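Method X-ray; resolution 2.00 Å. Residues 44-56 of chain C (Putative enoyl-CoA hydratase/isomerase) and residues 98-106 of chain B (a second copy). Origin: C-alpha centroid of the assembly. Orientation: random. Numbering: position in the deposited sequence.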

# COMPACT_ATOMS: atom_id res chain seq x y z
N ALA C 44 25.67 -12.77 11.48
CA ALA C 44 24.58 -13.72 11.29
C ALA C 44 24.02 -13.67 9.88
O ALA C 44 23.72 -14.71 9.29
CB ALA C 44 23.43 -13.48 12.32
N TRP C 45 23.87 -12.46 9.34
CA TRP C 45 23.31 -12.32 7.98
C TRP C 45 24.25 -12.98 6.99
O TRP C 45 23.81 -13.72 6.12
CB TRP C 45 23.07 -10.86 7.58
CG TRP C 45 22.17 -10.07 8.50
CD1 TRP C 45 22.36 -8.78 8.91
CD2 TRP C 45 20.95 -10.51 9.15
NE1 TRP C 45 21.35 -8.39 9.75
CE2 TRP C 45 20.47 -9.44 9.91
CE3 TRP C 45 20.23 -11.71 9.14
CZ2 TRP C 45 19.30 -9.52 10.65
CZ3 TRP C 45 19.06 -11.79 9.90
CH2 TRP C 45 18.61 -10.70 10.63
N ASP C 46 25.55 -12.72 7.15
CA ASP C 46 26.57 -13.33 6.31
C ASP C 46 26.52 -14.86 6.40
O ASP C 46 26.63 -15.54 5.37
CB ASP C 46 27.95 -12.86 6.74
CG ASP C 46 28.34 -11.51 6.16
OD1 ASP C 46 27.70 -11.01 5.20
OD2 ASP C 46 29.31 -10.95 6.70
N GLU C 47 26.38 -15.39 7.61
CA GLU C 47 26.31 -16.85 7.80
C GLU C 47 25.06 -17.44 7.14
O GLU C 47 25.15 -18.45 6.42
CB GLU C 47 26.34 -17.25 9.29
CG GLU C 47 25.98 -18.70 9.52
CD GLU C 47 26.13 -19.16 10.96
OE1 GLU C 47 26.12 -18.31 11.89
OE2 GLU C 47 26.25 -20.39 11.16
N ILE C 48 23.92 -16.79 7.38
CA ILE C 48 22.65 -17.18 6.78
C ILE C 48 22.67 -17.12 5.25
O ILE C 48 22.15 -18.02 4.59
CB ILE C 48 21.47 -16.31 7.30
CG1 ILE C 48 21.15 -16.69 8.74
CG2 ILE C 48 20.22 -16.48 6.39
CD1 ILE C 48 20.46 -15.59 9.56
N ASP C 49 23.27 -16.07 4.68
CA ASP C 49 23.38 -15.96 3.22
C ASP C 49 24.33 -16.99 2.58
O ASP C 49 24.08 -17.45 1.46
CB ASP C 49 23.85 -14.56 2.80
CG ASP C 49 22.80 -13.49 3.04
OD1 ASP C 49 21.58 -13.79 3.02
OD2 ASP C 49 23.21 -12.32 3.27
N HIS C 50 25.43 -17.32 3.27
CA HIS C 50 26.47 -18.21 2.72
C HIS C 50 26.13 -19.70 2.82
O HIS C 50 26.58 -20.47 1.98
CB HIS C 50 27.83 -17.95 3.41
CG HIS C 50 28.89 -18.97 3.09
ND1 HIS C 50 29.12 -20.09 3.88
CD2 HIS C 50 29.81 -19.03 2.09
CE1 HIS C 50 30.12 -20.79 3.37
NE2 HIS C 50 30.56 -20.17 2.29
N ASP C 51 25.37 -20.10 3.85
CA ASP C 51 25.14 -21.52 4.16
C ASP C 51 23.90 -22.03 3.43
O ASP C 51 22.79 -21.72 3.82
CB ASP C 51 25.02 -21.71 5.69
CG ASP C 51 25.01 -23.18 6.13
OD1 ASP C 51 24.87 -24.08 5.29
OD2 ASP C 51 25.12 -23.44 7.36
N ASP C 52 24.11 -22.81 2.37
CA ASP C 52 23.01 -23.27 1.51
C ASP C 52 22.00 -24.14 2.26
O ASP C 52 20.84 -24.22 1.87
CB ASP C 52 23.54 -24.05 0.29
CG ASP C 52 24.29 -23.16 -0.72
OD1 ASP C 52 24.09 -21.92 -0.74
OD2 ASP C 52 25.08 -23.72 -1.51
N GLY C 53 22.44 -24.77 3.34
CA GLY C 53 21.55 -25.57 4.18
C GLY C 53 20.58 -24.76 5.03
O GLY C 53 19.63 -25.31 5.59
N ILE C 54 20.80 -23.44 5.16
CA ILE C 54 19.83 -22.59 5.85
C ILE C 54 18.83 -22.10 4.82
O ILE C 54 19.20 -21.43 3.86
CB ILE C 54 20.48 -21.38 6.53
CG1 ILE C 54 21.44 -21.83 7.64
CG2 ILE C 54 19.39 -20.48 7.13
CD1 ILE C 54 22.34 -20.69 8.15
N ARG C 55 17.56 -22.43 5.03
CA ARG C 55 16.49 -22.09 4.11
C ARG C 55 15.53 -21.01 4.67
O ARG C 55 14.77 -20.43 3.91
CB ARG C 55 15.71 -23.36 3.77
CG ARG C 55 16.52 -24.34 2.92
CD ARG C 55 15.66 -25.51 2.47
NE ARG C 55 16.38 -26.41 1.56
CZ ARG C 55 15.80 -27.38 0.86
NH1 ARG C 55 14.48 -27.57 0.93
NH2 ARG C 55 16.52 -28.15 0.06
N ALA C 56 15.60 -20.73 5.97
CA ALA C 56 14.79 -19.66 6.57
C ALA C 56 15.37 -19.21 7.91
O ALA C 56 15.99 -20.00 8.62
CB ALA C 56 13.35 -20.13 6.75
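Chain B 98-106: SHTLTKPLI

A single lysine from chain B reaches the end of a helix in chain C and the loop after it: the NZ atom of Lys B103 donates hydrogen bonds to Ile C48 O at 3.0 Å and to Ile C54 O at 2.7 Å, bridging the last helical turn and the loop that follows it. Water 2 accepts a third bond from Lys B103 NZ at 2.8 Å and donates to Asp C49 O and Asp C52 OD1, so the charge is met by carbonyls and water rather than by a direct carboxylate. After helix 44-50 the chain folds through a type I turn from Asp C51 to Ile C54, closed by Ile C54 N to Asp C51 O at 3.0 Å.

Chain B crosses this surface as an extended segment, broken at Thr B102 (phi/psi -80/-16), and enters a strand at Leu B105. Both chains advance in the same sense: Trp C45 lies nearest Leu B101 (CA to CA 6.5 Å), Asp C49 nearest Thr B102 (5.7 Å) and Ala C56 nearest Pro B104 (5.2 Å). The twelve residues from Trp C45 to Ala C56 thus span the same stretch of contact as four residues of chain B, Leu B101 to Pro B104.

Asp C49 is the second anchor, and its two oxygens have different partners. OD1 accepts from Thr B102 N at 2.9 Å and Thr B102 OG1 at 2.6 Å, while OD2 accepts from His B99 NE2 at 2.8 Å, at the edge of the imidazole. Water 1 donates to both Thr B102 OG1 and Asp C49 O.

Beside these polar bonds lies a greasy patch. Leu B101 CD1 packs 3.4 Å from Trp C45 CE3 and 4.1 Å from Ile C48 CG2, and Leu B105 CD2 reaches Trp C45 CH2 at 3.8 Å. The rule is economical: one helical carboxylate takes three hydrogen bonds from His B99 and Thr B102, and one lysine bonds carbonyls on both sides of it in sequence, Ile C48 O and Ile C54 O.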

# COMPACT_ATOMS: atom_id res chain seq x y z
N SER B 98 21.52 -1.22 4.44
CA SER B 98 22.14 -1.37 3.13
C SER B 98 22.21 -2.81 2.68
O SER B 98 22.81 -3.10 1.65
CB SER B 98 23.55 -0.79 3.15
OG SER B 98 24.39 -1.55 4.01
N HIS B 99 21.64 -3.74 3.43
CA HIS B 99 21.71 -5.14 3.07
C HIS B 99 20.30 -5.71 3.05
O HIS B 99 19.46 -5.31 3.84
CB HIS B 99 22.57 -5.95 4.05
CG HIS B 99 22.70 -7.39 3.69
ND1 HIS B 99 23.36 -7.82 2.55
CD2 HIS B 99 22.23 -8.51 4.29
CE1 HIS B 99 23.31 -9.14 2.49
NE2 HIS B 99 22.63 -9.58 3.53
N THR B 100 20.06 -6.62 2.13
CA THR B 100 18.82 -7.34 2.07
C THR B 100 19.18 -8.82 2.24
O THR B 100 20.00 -9.34 1.50
CB THR B 100 18.11 -7.04 0.73
OG1 THR B 100 17.62 -5.69 0.76
CG2 THR B 100 16.96 -8.01 0.47
N LEU B 101 18.60 -9.48 3.23
CA LEU B 101 18.88 -10.91 3.47
C LEU B 101 18.42 -11.71 2.26
O LEU B 101 17.35 -11.43 1.69
CB LEU B 101 18.18 -11.39 4.74
CG LEU B 101 18.73 -12.66 5.39
CD1 LEU B 101 20.16 -12.43 5.85
CD2 LEU B 101 17.83 -13.16 6.54
N THR B 102 19.22 -12.70 1.85
CA THR B 102 18.94 -13.47 0.64
C THR B 102 17.89 -14.55 0.87
O THR B 102 17.35 -15.11 -0.10
CB THR B 102 20.21 -14.14 0.05
OG1 THR B 102 20.74 -15.09 0.99
CG2 THR B 102 21.27 -13.08 -0.31
N LYS B 103 17.65 -14.86 2.15
CA LYS B 103 16.72 -15.92 2.57
C LYS B 103 15.55 -15.28 3.30
O LYS B 103 15.67 -14.14 3.79
CB LYS B 103 17.41 -16.93 3.51
CG LYS B 103 18.82 -17.38 3.11
CD LYS B 103 18.78 -18.35 1.98
CE LYS B 103 20.22 -18.82 1.58
NZ LYS B 103 20.89 -19.78 2.47
N PRO B 104 14.41 -15.97 3.37
CA PRO B 104 13.27 -15.39 4.09
C PRO B 104 13.55 -15.19 5.57
O PRO B 104 14.16 -16.05 6.23
CB PRO B 104 12.16 -16.42 3.90
CG PRO B 104 12.56 -17.18 2.68
CD PRO B 104 14.04 -17.25 2.73
N LEU B 105 13.08 -14.05 6.08
CA LEU B 105 13.25 -13.65 7.49
C LEU B 105 11.86 -13.45 8.13
O LEU B 105 11.05 -12.64 7.65
CB LEU B 105 14.06 -12.36 7.57
CG LEU B 105 14.41 -11.78 8.93
CD1 LEU B 105 15.06 -12.85 9.78
CD2 LEU B 105 15.31 -10.55 8.76
N ILE B 106 11.59 -14.23 9.16
CA ILE B 106 10.31 -14.24 9.84
C ILE B 106 10.45 -13.61 11.20
O ILE B 106 11.21 -14.10 12.03
CB ILE B 106 9.82 -15.69 10.04
CG1 ILE B 106 9.77 -16.42 8.70
CG2 ILE B 106 8.43 -15.71 10.71
CD1 ILE B 106 9.56 -17.91 8.84
O HOH W 1 22.25 -16.55 -0.55
O HOH W 2 23.07 -20.04 0.79